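Local coordinates for N-acetyltransferase domain-containing protein (Pyrococcus horikoshii, PDB 1WWZ) that binds acetyl coenzyme A and probably transfers its acetyl group to a substrate not yet identified, at residues Ala53-Lys61 against Ile102-Phe113; Lys65-Trp76 against Gly86-Phe97. All blocks are in the same frame, centred on the assembly; numbering follows the deposited sequence.

Contact 1 of 2, residues Ala53-Lys61 against Ile102-Phe113; sequences ASDGFFVAK and IGRKLLITCLDF. With ACO (acetyl coenzyme *a), chain C.
Strand 57-61, which carries Phe-58 and Ala-60, runs nearly antiparallel to helix 102-113, at 151° between the N-to-C directions, with the two axes approaching to 8.9 Å. This is the packing of the pyrophosphate-binding helix of the GNAT fold against the central sheet. Side chains of the helix pack on side chains and backbone of the strand and the turn before it: Phe-58 and Ala-60 point at the helix, while the alternating Phe-57 and Val-59 point away from it.

Phe-58 carries the middle of the interface. The methyl CG2 of Thr-109 lies over one face of its ring, 3.7 Å from the centroid, a CH-pi contact. With chi1 at -63°, OG1 lies beside the backbone N of Thr-109 and CG2 is anti to that N, which carries the methyl over the ring. The same Phe-58 ring presents its edge to the face of Phe-113 in a T-shaped pair, with centroids 5.3 Å apart and planes at 71°. The far end of the Phe-113 ring reaches back to the turn before the strand, where CE2 lies 3.6 Å from CA of Gly-56. Asp-55 sets OD2 beside CZ of that ring, but its charge is paired with Lys-8 and Lys-74.

Toward the helix N terminus, Leu-106 lays CD2 along the strand backbone, 3.9 Å from N of Ala-60. Here the helix also grips the cofactor: Gly-103 N and Arg-104 N donate to the diphosphate oxygens O5A and O2A. Next to this grip the packing is tight, with Ala-60 CB only 3.5 Å from Ile-102 CG2.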
loop_
_atom_site.group_PDB
_atom_site.type_symbol
_atom_site.label_atom_id
_atom_site.label_comp_id
_atom_site.label_asym_id
_atom_site.label_seq_id
_atom_site.Cartn_x
_atom_site.Cartn_y
_atom_site.Cartn_z
ATOM N N ALA A 53 16.807 -3.676 13.244
ATOM C CA ALA A 53 16.171 -3.687 11.928
ATOM C C ALA A 53 16.168 -2.367 11.154
ATOM O O ALA A 53 15.144 -1.976 10.584
ATOM C CB ALA A 53 14.735 -4.198 12.079
ATOM N N SER A 54 17.310 -1.693 11.112
ATOM C CA SER A 54 17.407 -0.426 10.397
ATOM C C SER A 54 16.973 -0.556 8.937
ATOM O O SER A 54 16.382 0.365 8.373
ATOM C CB SER A 54 18.843 0.100 10.460
ATOM O OG SER A 54 19.759 -0.881 10.006
ATOM N N ASP A 55 17.255 -1.707 8.335
ATOM C CA ASP A 55 16.906 -1.945 6.939
ATOM C C ASP A 55 15.407 -1.853 6.654
ATOM O O ASP A 55 15.007 -1.684 5.506
ATOM C CB ASP A 55 17.433 -3.315 6.499
ATOM C CG ASP A 55 17.233 -3.569 5.017
ATOM O OD1 ASP A 55 17.588 -2.685 4.208
ATOM O OD2 ASP A 55 16.728 -4.655 4.659
ATOM N N GLY A 56 14.581 -1.958 7.692
ATOM C CA GLY A 56 13.140 -1.888 7.496
ATOM C C GLY A 56 12.488 -0.795 8.321
ATOM O O GLY A 56 11.324 -0.900 8.708
ATOM N N PHE A 57 13.249 0.258 8.592
ATOM C CA PHE A 57 12.772 1.391 9.375
ATOM C C PHE A 57 12.209 2.416 8.390
ATOM O O PHE A 57 12.962 3.134 7.731
ATOM C CB PHE A 57 13.946 1.984 10.162
ATOM C CG PHE A 57 13.555 2.617 11.466
ATOM C CD1 PHE A 57 13.982 2.064 12.670
ATOM C CD2 PHE A 57 12.795 3.779 11.494
ATOM C CE1 PHE A 57 13.659 2.665 13.886
ATOM C CE2 PHE A 57 12.464 4.387 12.703
ATOM C CZ PHE A 57 12.900 3.828 13.903
ATOM N N PHE A 58 10.885 2.466 8.281
ATOM C CA PHE A 58 10.212 3.383 7.365
ATOM C C PHE A 58 9.561 4.541 8.103
ATOM O O PHE A 58 8.966 4.354 9.161
ATOM C CB PHE A 58 9.130 2.639 6.578
ATOM C CG PHE A 58 9.672 1.671 5.577
ATOM C CD1 PHE A 58 10.078 2.109 4.322
ATOM C CD2 PHE A 58 9.807 0.324 5.898
ATOM C CE1 PHE A 58 10.613 1.218 3.400
ATOM C CE2 PHE A 58 10.343 -0.576 4.984
ATOM C CZ PHE A 58 10.748 -0.127 3.730
ATOM N N VAL A 59 9.670 5.737 7.538
ATOM C CA VAL A 59 9.056 6.906 8.148
ATOM C C VAL A 59 8.091 7.578 7.182
ATOM O O VAL A 59 8.301 7.563 5.968
ATOM C CB VAL A 59 10.110 7.949 8.591
ATOM C CG1 VAL A 59 10.975 7.374 9.708
ATOM C CG2 VAL A 59 10.964 8.367 7.400
ATOM N N ALA A 60 7.017 8.135 7.732
ATOM C CA ALA A 60 6.030 8.854 6.940
ATOM C C ALA A 60 6.369 10.319 7.165
ATOM O O ALA A 60 6.562 10.747 8.304
ATOM C CB ALA A 60 4.614 8.556 7.437
ATOM N N LYS A 61 6.459 11.084 6.086
ATOM C CA LYS A 61 6.793 12.491 6.214
ATOM C C LYS A 61 5.843 13.412 5.473
ATOM O O LYS A 61 5.332 13.085 4.401
ATOM C CB LYS A 61 8.225 12.736 5.730
ATOM C CG LYS A 61 9.286 12.020 6.553
ATOM C CD LYS A 61 10.679 12.222 5.977
ATOM C CE LYS A 61 11.094 13.685 5.991
ATOM N NZ LYS A 61 12.447 13.877 5.397
ATOM N N ILE A 102 -2.360 7.728 7.244
ATOM C CA ILE A 102 -0.907 7.611 7.261
ATOM C C ILE A 102 -0.476 6.229 7.751
ATOM O O ILE A 102 0.413 5.611 7.164
ATOM C CB ILE A 102 -0.272 8.707 8.139
ATOM C CG1 ILE A 102 -0.517 10.077 7.499
ATOM C CG2 ILE A 102 1.222 8.458 8.291
ATOM C CD1 ILE A 102 -0.067 11.249 8.343
ATOM N N GLY A 103 -1.112 5.746 8.815
ATOM C CA GLY A 103 -0.777 4.433 9.341
ATOM C C GLY A 103 -0.981 3.364 8.286
ATOM O O GLY A 103 -0.161 2.459 8.126
ATOM N N ARG A 104 -2.088 3.476 7.555
ATOM C CA ARG A 104 -2.401 2.529 6.500
ATOM C C ARG A 104 -1.268 2.491 5.476
ATOM O O ARG A 104 -0.858 1.421 5.041
ATOM C CB ARG A 104 -3.711 2.932 5.815
ATOM C CG ARG A 104 -4.189 1.980 4.737
ATOM C CD ARG A 104 -5.409 2.557 4.024
ATOM N NE ARG A 104 -6.568 2.689 4.903
ATOM C CZ ARG A 104 -7.349 1.679 5.275
ATOM N NH1 ARG A 104 -7.100 0.449 4.846
ATOM N NH2 ARG A 104 -8.387 1.899 6.067
ATOM N N LYS A 105 -0.762 3.662 5.094
ATOM C CA LYS A 105 0.323 3.730 4.113
ATOM C C LYS A 105 1.585 3.054 4.631
ATOM O O LYS A 105 2.274 2.341 3.897
ATOM C CB LYS A 105 0.634 5.182 3.754
ATOM C CG LYS A 105 -0.527 5.920 3.102
ATOM C CD LYS A 105 -0.136 7.344 2.731
ATOM C CE LYS A 105 0.872 7.369 1.593
ATOM N NZ LYS A 105 0.289 6.809 0.341
ATOM N N LEU A 106 1.882 3.280 5.903
ATOM C CA LEU A 106 3.057 2.676 6.506
ATOM C C LEU A 106 2.907 1.161 6.583
ATOM O O LEU A 106 3.861 0.433 6.327
ATOM C CB LEU A 106 3.296 3.261 7.903
ATOM C CG LEU A 106 3.912 4.667 7.945
ATOM C CD1 LEU A 106 3.830 5.220 9.356
ATOM C CD2 LEU A 106 5.367 4.617 7.471
ATOM N N LEU A 107 1.707 0.684 6.922
ATOM C CA LEU A 107 1.482 -0.755 7.031
ATOM C C LEU A 107 1.591 -1.443 5.675
ATOM O O LEU A 107 2.188 -2.515 5.560
ATOM C CB LEU A 107 0.119 -1.038 7.676
ATOM C CG LEU A 107 -0.208 -2.499 8.018
ATOM C CD1 LEU A 107 0.914 -3.111 8.858
ATOM C CD2 LEU A 107 -1.529 -2.555 8.775
ATOM N N ILE A 108 1.020 -0.826 4.645
ATOM C CA ILE A 108 1.095 -1.382 3.299
ATOM C C ILE A 108 2.563 -1.454 2.868
ATOM O O ILE A 108 3.000 -2.441 2.280
ATOM C CB ILE A 108 0.289 -0.515 2.303
ATOM C CG1 ILE A 108 -1.209 -0.689 2.586
ATOM C CG2 ILE A 108 0.627 -0.901 0.863
ATOM C CD1 ILE A 108 -2.116 0.232 1.769
ATOM N N THR A 109 3.319 -0.405 3.179
ATOM C CA THR A 109 4.737 -0.359 2.846
ATOM C C THR A 109 5.445 -1.508 3.555
ATOM O O THR A 109 6.293 -2.188 2.974
ATOM C CB THR A 109 5.364 0.973 3.295
ATOM O OG1 THR A 109 4.751 2.049 2.577
ATOM C CG2 THR A 109 6.866 0.985 3.025
ATOM N N CYS A 110 5.089 -1.713 4.819
ATOM C CA CYS A 110 5.671 -2.785 5.618
ATOM C C CYS A 110 5.369 -4.162 5.031
ATOM O O CYS A 110 6.254 -5.013 4.925
ATOM C CB CYS A 110 5.136 -2.719 7.050
ATOM S SG CYS A 110 5.535 -4.172 8.054
ATOM N N LEU A 111 4.114 -4.383 4.649
ATOM C CA LEU A 111 3.721 -5.668 4.086
ATOM C C LEU A 111 4.447 -5.952 2.777
ATOM O O LEU A 111 4.856 -7.087 2.523
ATOM C CB LEU A 111 2.203 -5.723 3.876
ATOM C CG LEU A 111 1.365 -5.678 5.159
ATOM C CD1 LEU A 111 -0.092 -5.965 4.834
ATOM C CD2 LEU A 111 1.878 -6.707 6.146
ATOM N N ASP A 112 4.613 -4.918 1.957
ATOM C CA ASP A 112 5.301 -5.053 0.679
ATOM C C ASP A 112 6.784 -5.343 0.907
ATOM O O ASP A 112 7.371 -6.190 0.239
ATOM C CB ASP A 112 5.148 -3.769 -0.141
ATOM C CG ASP A 112 5.882 -3.834 -1.463
ATOM O OD1 ASP A 112 5.441 -4.582 -2.357
ATOM O OD2 ASP A 112 6.911 -3.141 -1.603
ATOM N N PHE A 113 7.389 -4.636 1.855
ATOM C CA PHE A 113 8.802 -4.843 2.165
ATOM C C PHE A 113 9.062 -6.258 2.687
ATOM O O PHE A 113 9.889 -6.986 2.142
ATOM C CB PHE A 113 9.264 -3.823 3.208
ATOM C CG PHE A 113 10.675 -4.037 3.687
ATOM C CD1 PHE A 113 11.756 -3.773 2.851
ATOM C CD2 PHE A 113 10.923 -4.517 4.971
ATOM C CE1 PHE A 113 13.064 -3.982 3.287
ATOM C CE2 PHE A 113 12.230 -4.730 5.417
ATOM C CZ PHE A 113 13.300 -4.463 4.574
HETATM N N1A ACO C . -10.562 2.615 16.317
HETATM C C2A ACO C . -11.046 1.862 15.328
HETATM N N3A ACO C . -10.414 1.561 14.155
HETATM C C4A ACO C . -9.139 2.140 14.058
HETATM C C5A ACO C . -8.570 2.937 15.032
HETATM C C6A ACO C . -9.351 3.184 16.234
HETATM N N6A ACO C . -8.897 3.956 17.228
HETATM N N7A ACO C . -7.310 3.364 14.630
HETATM C C8A ACO C . -7.147 2.819 13.455
HETATM N N9A ACO C . -8.225 2.046 13.031
HETATM C C1B ACO C . -8.402 1.303 11.795
HETATM C C2B ACO C . -9.494 1.859 10.865
HETATM O O2B ACO C . -9.985 0.750 10.084
HETATM C C3B ACO C . -8.736 2.973 10.093
HETATM O O3B ACO C . -9.413 3.126 8.830
HETATM P P3B ACO C . -10.602 4.159 8.502
HETATM O O7A ACO C . -11.708 3.732 9.419
HETATM O O8A ACO C . -10.924 3.932 7.101
HETATM O O9A ACO C . -10.079 5.514 8.783
HETATM C C4B ACO C . -7.372 2.364 9.900
HETATM O O4B ACO C . -7.282 1.359 10.949
HETATM C C5B ACO C . -6.202 3.284 10.172
HETATM O O5B ACO C . -6.323 4.568 9.585
HETATM P P1A ACO C . -5.067 5.541 9.622
HETATM O O1A ACO C . -5.573 6.911 9.558
HETATM O O2A ACO C . -4.101 5.104 8.539
HETATM O O3A ACO C . -4.576 5.310 11.170
HETATM P P2A ACO C . -3.363 5.958 11.879
HETATM O O4A ACO C . -3.951 6.607 13.066
HETATM O O5A ACO C . -2.668 6.816 10.882
HETATM O O6A ACO C . -2.416 4.794 12.293
HETATM C CBP ACO C . -1.826 3.612 14.415
HETATM C CCP ACO C . -2.779 3.699 13.246
HETATM C CDP ACO C . -2.264 2.364 15.253
HETATM C CEP ACO C . -0.375 3.468 13.904
HETATM C CAP ACO C . -1.961 4.946 15.246
HETATM O OAP ACO C . -3.292 5.054 15.743
HETATM C C9P ACO C . -1.017 5.072 16.470
HETATM O O9P ACO C . 0.078 5.611 16.382
HETATM N N8P ACO C . -1.472 4.540 17.650
HETATM C C7P ACO C . -0.707 4.557 18.922
HETATM C C6P ACO C . 0.495 3.591 18.946
HETATM C C5P ACO C . 0.087 2.153 18.744
HETATM O O5P ACO C . -0.877 1.657 19.381
HETATM N N4P ACO C . 0.773 1.408 17.890
HETATM C C3P ACO C . 0.699 0.012 17.444
HETATM C C2P ACO C . 1.419 -0.786 18.535
HETATM S S1P ACO C . 1.407 -2.583 18.000
HETATM C C ACO C . 2.808 -2.692 17.393
HETATM O O ACO C . 3.743 -1.768 17.289
HETATM C CH3 ACO C . 3.555 -3.986 16.694
#

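Contact 2 of 2, residues Lys65-Trp76 against Gly86-Phe97; sequences KIVGFIVCDKDW and GAIHEFVVDKKF. With ACO (acetyl coenzyme *a), chain C.
Phe-69 and Val-92 form a hydrogen-bonded pair in the antiparallel hairpin of strands 65-73 and 86-93, whose axes run 171° apart and approach to 4.6 Å. Seven backbone bonds join the segments, from Asp-94 N to Val-67 O at one end to Ala-87 N to Asp-73 O at the other. A classic bulge interrupts strand 65-73, Val-67 and Gly-68 both facing Ala-60.

Packing is tight at the centre. CG1 of Val-92 sits over the Phe-69 ring, 3.4 Å from CE2. Phe-91 is sandwiched, with Ile-70 CD1 over one face and the pantetheine methyl CEP of acetyl-CoA centred over the other. The cofactor continues the strand pattern: its N4P donates to Phe-91 O and its O9P accepts from Val-93 N, both at 2.7 Å.

Near Trp-76, the His-89 ring turns its edge to the indole face, planes at 79°. Asp-73 CG lies anti to the backbone N (chi1 -163°), which sets OD2 toward His-89; NE2 donates in the ring plane to its anti lone pair (NE2 to OD2 2.8 Å). A serine in place of Trp-76 would probably take the indole face from CE1 of His-89 and open a gap beside Ala-87 CB, leaving the imidazole, still met by Trp-48, less firmly fixed against Asp-73.

The opposite end is looser and wetter: Val-67 CG1 still centres over the Phe-97 ring, but exposed Lys-65 reaches Asp-94 OD2 through a water, NZ and OD2 being 4.7 Å apart.

Strand 57-62 flanks the hairpin at strand 65-78. Ile-70, Cys-72 and Ile-88 pack on Cys-110 of helix 102-115, whereas Phe-69 and Glu-90 meet helix 14-27 on the other face.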
loop_
_atom_site.group_PDB
_atom_site.type_symbol
_atom_site.label_atom_id
_atom_site.label_comp_id
_atom_site.label_asym_id
_atom_site.label_seq_id
_atom_site.Cartn_x
_atom_site.Cartn_y
_atom_site.Cartn_z
ATOM N N LYS A 65 9.194 17.124 8.263
ATOM C CA LYS A 65 8.979 16.480 9.554
ATOM C C LYS A 65 8.436 15.066 9.451
ATOM O O LYS A 65 7.601 14.762 8.596
ATOM C CB LYS A 65 8.024 17.310 10.422
ATOM C CG LYS A 65 6.588 17.363 9.911
ATOM C CD LYS A 65 5.679 18.150 10.856
ATOM C CE LYS A 65 4.946 17.239 11.843
ATOM N NZ LYS A 65 4.965 17.764 13.243
ATOM N N ILE A 66 8.926 14.206 10.336
ATOM C CA ILE A 66 8.476 12.826 10.399
ATOM C C ILE A 66 7.188 12.865 11.214
ATOM O O ILE A 66 7.154 13.465 12.288
ATOM C CB ILE A 66 9.506 11.944 11.125
ATOM C CG1 ILE A 66 10.788 11.861 10.294
ATOM C CG2 ILE A 66 8.915 10.568 11.393
ATOM C CD1 ILE A 66 11.897 11.063 10.956
ATOM N N VAL A 67 6.128 12.247 10.705
ATOM C CA VAL A 67 4.856 12.252 11.418
ATOM C C VAL A 67 4.435 10.854 11.839
ATOM O O VAL A 67 3.411 10.678 12.493
ATOM C CB VAL A 67 3.732 12.871 10.559
ATOM C CG1 VAL A 67 4.124 14.276 10.131
ATOM C CG2 VAL A 67 3.451 11.997 9.354
ATOM N N GLY A 68 5.229 9.862 11.455
ATOM C CA GLY A 68 4.914 8.492 11.811
ATOM C C GLY A 68 6.002 7.555 11.332
ATOM O O GLY A 68 6.816 7.930 10.491
ATOM N N PHE A 69 6.039 6.344 11.876
ATOM C CA PHE A 69 7.040 5.383 11.447
ATOM C C PHE A 69 6.657 3.961 11.796
ATOM O O PHE A 69 5.780 3.719 12.626
ATOM C CB PHE A 69 8.429 5.744 12.020
ATOM C CG PHE A 69 8.567 5.553 13.509
ATOM C CD1 PHE A 69 9.068 4.363 14.030
ATOM C CD2 PHE A 69 8.249 6.585 14.392
ATOM C CE1 PHE A 69 9.259 4.203 15.406
ATOM C CE2 PHE A 69 8.436 6.437 15.771
ATOM C CZ PHE A 69 8.941 5.245 16.279
ATOM N N ILE A 70 7.298 3.018 11.122
ATOM C CA ILE A 70 7.043 1.610 11.364
ATOM C C ILE A 70 8.384 0.905 11.231
ATOM O O ILE A 70 9.205 1.268 10.386
ATOM C CB ILE A 70 5.989 1.048 10.360
ATOM C CG1 ILE A 70 5.616 -0.385 10.743
ATOM C CG2 ILE A 70 6.511 1.128 8.925
ATOM C CD1 ILE A 70 4.365 -0.903 10.020
ATOM N N VAL A 71 8.616 -0.074 12.094
ATOM C CA VAL A 71 9.869 -0.818 12.101
ATOM C C VAL A 71 9.591 -2.242 11.659
ATOM O O VAL A 71 8.917 -2.989 12.360
ATOM C CB VAL A 71 10.480 -0.820 13.513
ATOM C CG1 VAL A 71 11.784 -1.606 13.526
ATOM C CG2 VAL A 71 10.713 0.618 13.963
ATOM N N CYS A 72 10.117 -2.595 10.490
ATOM C CA CYS A 72 9.913 -3.913 9.891
ATOM C C CYS A 72 11.191 -4.744 9.935
ATOM O O CYS A 72 12.222 -4.332 9.410
ATOM C CB CYS A 72 9.458 -3.732 8.444
ATOM S SG CYS A 72 8.251 -2.389 8.243
ATOM N N ASP A 73 11.111 -5.917 10.552
ATOM C CA ASP A 73 12.266 -6.802 10.691
ATOM C C ASP A 73 12.115 -8.043 9.815
ATOM O O ASP A 73 11.285 -8.900 10.096
ATOM C CB ASP A 73 12.398 -7.233 12.155
ATOM C CG ASP A 73 13.764 -7.811 12.479
ATOM O OD1 ASP A 73 14.413 -8.366 11.568
ATOM O OD2 ASP A 73 14.178 -7.717 13.654
ATOM N N LYS A 74 12.930 -8.149 8.769
ATOM C CA LYS A 74 12.855 -9.301 7.872
ATOM C C LYS A 74 13.609 -10.498 8.444
ATOM O O LYS A 74 13.575 -11.589 7.876
ATOM C CB LYS A 74 13.447 -8.943 6.502
ATOM C CG LYS A 74 14.944 -8.658 6.533
ATOM C CD LYS A 74 15.492 -8.370 5.142
ATOM C CE LYS A 74 17.017 -8.318 5.141
ATOM N NZ LYS A 74 17.562 -7.243 6.026
ATOM N N ASP A 75 14.278 -10.295 9.574
ATOM C CA ASP A 75 15.068 -11.357 10.185
ATOM C C ASP A 75 14.754 -11.583 11.662
ATOM O O ASP A 75 15.629 -11.465 12.521
ATOM C CB ASP A 75 16.552 -11.029 9.991
ATOM C CG ASP A 75 17.469 -12.098 10.547
ATOM O OD1 ASP A 75 17.181 -13.295 10.343
ATOM O OD2 ASP A 75 18.488 -11.733 11.172
ATOM N N TRP A 76 13.505 -11.932 11.955
ATOM C CA TRP A 76 13.093 -12.160 13.333
ATOM C C TRP A 76 12.804 -13.625 13.640
ATOM O O TRP A 76 12.006 -14.272 12.963
ATOM C CB TRP A 76 11.848 -11.329 13.649
ATOM C CG TRP A 76 11.503 -11.341 15.095
ATOM C CD1 TRP A 76 10.446 -11.972 15.687
ATOM C CD2 TRP A 76 12.236 -10.706 16.149
ATOM N NE1 TRP A 76 10.476 -11.769 17.047
ATOM C CE2 TRP A 76 11.566 -10.996 17.357
ATOM C CE3 TRP A 76 13.397 -9.922 16.190
ATOM C CZ2 TRP A 76 12.016 -10.525 18.598
ATOM C CZ3 TRP A 76 13.847 -9.454 17.425
ATOM C CH2 TRP A 76 13.154 -9.761 18.608
ATOM N N GLY A 86 8.905 -12.521 9.652
ATOM C CA GLY A 86 8.975 -11.078 9.571
ATOM C C GLY A 86 8.313 -10.571 10.834
ATOM O O GLY A 86 7.485 -11.267 11.421
ATOM N N ALA A 87 8.685 -9.378 11.276
ATOM C CA ALA A 87 8.088 -8.828 12.482
ATOM C C ALA A 87 7.940 -7.327 12.378
ATOM O O ALA A 87 8.663 -6.680 11.631
ATOM C CB ALA A 87 8.951 -9.174 13.702
ATOM N N ILE A 88 6.973 -6.788 13.116
ATOM C CA ILE A 88 6.754 -5.352 13.190
ATOM C C ILE A 88 7.097 -5.051 14.644
ATOM O O ILE A 88 6.393 -5.499 15.545
ATOM C CB ILE A 88 5.277 -4.963 12.924
ATOM C CG1 ILE A 88 4.857 -5.417 11.520
ATOM C CG2 ILE A 88 5.112 -3.448 13.063
ATOM C CD1 ILE A 88 3.407 -5.084 11.145
ATOM N N HIS A 89 8.187 -4.322 14.874
ATOM C CA HIS A 89 8.614 -4.003 16.235
ATOM C C HIS A 89 7.954 -2.762 16.812
ATOM O O HIS A 89 7.765 -2.663 18.021
ATOM C CB HIS A 89 10.130 -3.815 16.294
ATOM C CG HIS A 89 10.904 -5.073 16.067
ATOM N ND1 HIS A 89 10.690 -6.219 16.800
ATOM C CD2 HIS A 89 11.914 -5.356 15.210
ATOM C CE1 HIS A 89 11.536 -7.155 16.406
ATOM N NE2 HIS A 89 12.289 -6.657 15.442
ATOM N N GLU A 90 7.628 -1.811 15.948
ATOM C CA GLU A 90 6.998 -0.578 16.389
ATOM C C GLU A 90 6.196 0.007 15.237
ATOM O O GLU A 90 6.508 -0.229 14.076
ATOM C CB GLU A 90 8.054 0.420 16.867
ATOM C CG GLU A 90 7.437 1.608 17.581
ATOM C CD GLU A 90 6.422 1.172 18.618
ATOM O OE1 GLU A 90 6.838 0.681 19.689
ATOM O OE2 GLU A 90 5.205 1.300 18.356
ATOM N N PHE A 91 5.169 0.779 15.569
ATOM C CA PHE A 91 4.292 1.353 14.558
ATOM C C PHE A 91 3.518 2.466 15.250
ATOM O O PHE A 91 2.683 2.203 16.112
ATOM C CB PHE A 91 3.358 0.244 14.070
ATOM C CG PHE A 91 2.341 0.679 13.058
ATOM C CD1 PHE A 91 2.590 1.735 12.190
ATOM C CD2 PHE A 91 1.149 -0.029 12.931
ATOM C CE1 PHE A 91 1.666 2.078 11.204
ATOM C CE2 PHE A 91 0.217 0.306 11.947
ATOM C CZ PHE A 91 0.478 1.360 11.083
ATOM N N VAL A 92 3.795 3.711 14.881
ATOM C CA VAL A 92 3.115 4.816 15.536
ATOM C C VAL A 92 3.053 6.071 14.678
ATOM O O VAL A 92 3.966 6.367 13.906
ATOM C CB VAL A 92 3.806 5.143 16.888
ATOM C CG1 VAL A 92 5.270 5.487 16.653
ATOM C CG2 VAL A 92 3.093 6.290 17.594
ATOM N N VAL A 93 1.958 6.801 14.822
ATOM C CA VAL A 93 1.753 8.031 14.078
ATOM C C VAL A 93 1.423 9.153 15.055
ATOM O O VAL A 93 0.688 8.941 16.017
ATOM C CB VAL A 93 0.595 7.875 13.073
ATOM C CG1 VAL A 93 0.272 9.216 12.434
ATOM C CG2 VAL A 93 0.971 6.855 12.008
ATOM N N ASP A 94 1.986 10.333 14.816
ATOM C CA ASP A 94 1.731 11.497 15.659
ATOM C C ASP A 94 0.226 11.626 15.871
ATOM O O ASP A 94 -0.550 11.517 14.924
ATOM C CB ASP A 94 2.273 12.754 14.983
ATOM C CG ASP A 94 2.044 14.007 15.804
ATOM O OD1 ASP A 94 0.872 14.378 16.020
ATOM O OD2 ASP A 94 3.040 14.618 16.234
ATOM N N LYS A 95 -0.182 11.850 17.115
ATOM C CA LYS A 95 -1.598 11.967 17.446
ATOM C C LYS A 95 -2.342 12.939 16.533
ATOM O O LYS A 95 -3.454 12.657 16.086
ATOM C CB LYS A 95 -1.755 12.401 18.906
ATOM C CG LYS A 95 -3.196 12.542 19.383
ATOM C CD LYS A 95 -3.999 11.256 19.199
ATOM C CE LYS A 95 -3.425 10.092 20.001
ATOM N NZ LYS A 95 -3.422 10.346 21.469
ATOM N N LYS A 96 -1.721 14.081 16.260
ATOM C CA LYS A 96 -2.330 15.101 15.415
ATOM C C LYS A 96 -2.500 14.655 13.967
ATOM O O LYS A 96 -3.310 15.219 13.229
ATOM C CB LYS A 96 -1.492 16.378 15.453
ATOM C CG LYS A 96 -1.351 16.981 16.841
ATOM C CD LYS A 96 -0.556 18.273 16.802
ATOM C CE LYS A 96 -0.460 18.905 18.182
ATOM N NZ LYS A 96 0.221 20.232 18.136
ATOM N N PHE A 97 -1.742 13.641 13.563
ATOM C CA PHE A 97 -1.809 13.146 12.193
ATOM C C PHE A 97 -2.525 11.813 12.040
ATOM O O PHE A 97 -2.578 11.260 10.947
ATOM C CB PHE A 97 -0.396 13.038 11.623
ATOM C CG PHE A 97 0.238 14.364 11.342
ATOM C CD1 PHE A 97 0.131 14.945 10.083
ATOM C CD2 PHE A 97 0.912 15.051 12.343
ATOM C CE1 PHE A 97 0.688 16.194 9.825
ATOM C CE2 PHE A 97 1.474 16.302 12.099
ATOM C CZ PHE A 97 1.360 16.875 10.838
HETATM N N1A ACO C . -10.562 2.615 16.317
HETATM C C2A ACO C . -11.046 1.862 15.328
HETATM N N3A ACO C . -10.414 1.561 14.155
HETATM C C4A ACO C . -9.139 2.140 14.058
HETATM C C5A ACO C . -8.570 2.937 15.032
HETATM C C6A ACO C . -9.351 3.184 16.234
HETATM N N6A ACO C . -8.897 3.956 17.228
HETATM N N7A ACO C . -7.310 3.364 14.630
HETATM C C8A ACO C . -7.147 2.819 13.455
HETATM N N9A ACO C . -8.225 2.046 13.031
HETATM C C1B ACO C . -8.402 1.303 11.795
HETATM C C2B ACO C . -9.494 1.859 10.865
HETATM O O2B ACO C . -9.985 0.750 10.084
HETATM C C3B ACO C . -8.736 2.973 10.093
HETATM O O3B ACO C . -9.413 3.126 8.830
HETATM P P3B ACO C . -10.602 4.159 8.502
HETATM O O7A ACO C . -11.708 3.732 9.419
HETATM O O8A ACO C . -10.924 3.932 7.101
HETATM O O9A ACO C . -10.079 5.514 8.783
HETATM C C4B ACO C . -7.372 2.364 9.900
HETATM O O4B ACO C . -7.282 1.359 10.949
HETATM C C5B ACO C . -6.202 3.284 10.172
HETATM O O5B ACO C . -6.323 4.568 9.585
HETATM P P1A ACO C . -5.067 5.541 9.622
HETATM O O1A ACO C . -5.573 6.911 9.558
HETATM O O2A ACO C . -4.101 5.104 8.539
HETATM O O3A ACO C . -4.576 5.310 11.170
HETATM P P2A ACO C . -3.363 5.958 11.879
HETATM O O4A ACO C . -3.951 6.607 13.066
HETATM O O5A ACO C . -2.668 6.816 10.882
HETATM O O6A ACO C . -2.416 4.794 12.293
HETATM C CBP ACO C . -1.826 3.612 14.415
HETATM C CCP ACO C . -2.779 3.699 13.246
HETATM C CDP ACO C . -2.264 2.364 15.253
HETATM C CEP ACO C . -0.375 3.468 13.904
HETATM C CAP ACO C . -1.961 4.946 15.246
HETATM O OAP ACO C . -3.292 5.054 15.743
HETATM C C9P ACO C . -1.017 5.072 16.470
HETATM O O9P ACO C . 0.078 5.611 16.382
HETATM N N8P ACO C . -1.472 4.540 17.650
HETATM C C7P ACO C . -0.707 4.557 18.922
HETATM C C6P ACO C . 0.495 3.591 18.946
HETATM C C5P ACO C . 0.087 2.153 18.744
HETATM O O5P ACO C . -0.877 1.657 19.381
HETATM N N4P ACO C . 0.773 1.408 17.890
HETATM C C3P ACO C . 0.699 0.012 17.444
HETATM C C2P ACO C . 1.419 -0.786 18.535
HETATM S S1P ACO C . 1.407 -2.583 18.000
HETATM C C ACO C . 2.808 -2.692 17.393
HETATM O O ACO C . 3.743 -1.768 17.289
HETATM C CH3 ACO C . 3.555 -3.986 16.694
HETATM O O HOH W 1 2.806 17.574 15.581
#

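In the fold
The centres of contacts 1 and 2 lie about 6 Å apart, and both reach one sheet, in which strands 57-62 and 65-78 are neighbours. Probable backbone hydrogen bonds stitch them together: Gly-56 O to Cys-72 N at 2.7 Å and Ala-60 N to Gly-68 O at 2.8 Å. Strand 83-93 is followed in the chain by helix 102-115, and Gly-103 O packs 3.2 Å from Phe-91 CZ. Acetyl-CoA bridges the two: the 102-113 helix start of contact 1 holds the diphosphate, while the 86-97 strand of contact 2 holds the pantetheine arm. Gly-101, Asn-129, Asn-134 and Lys-138 add further hydrogen bonds to the cofactor.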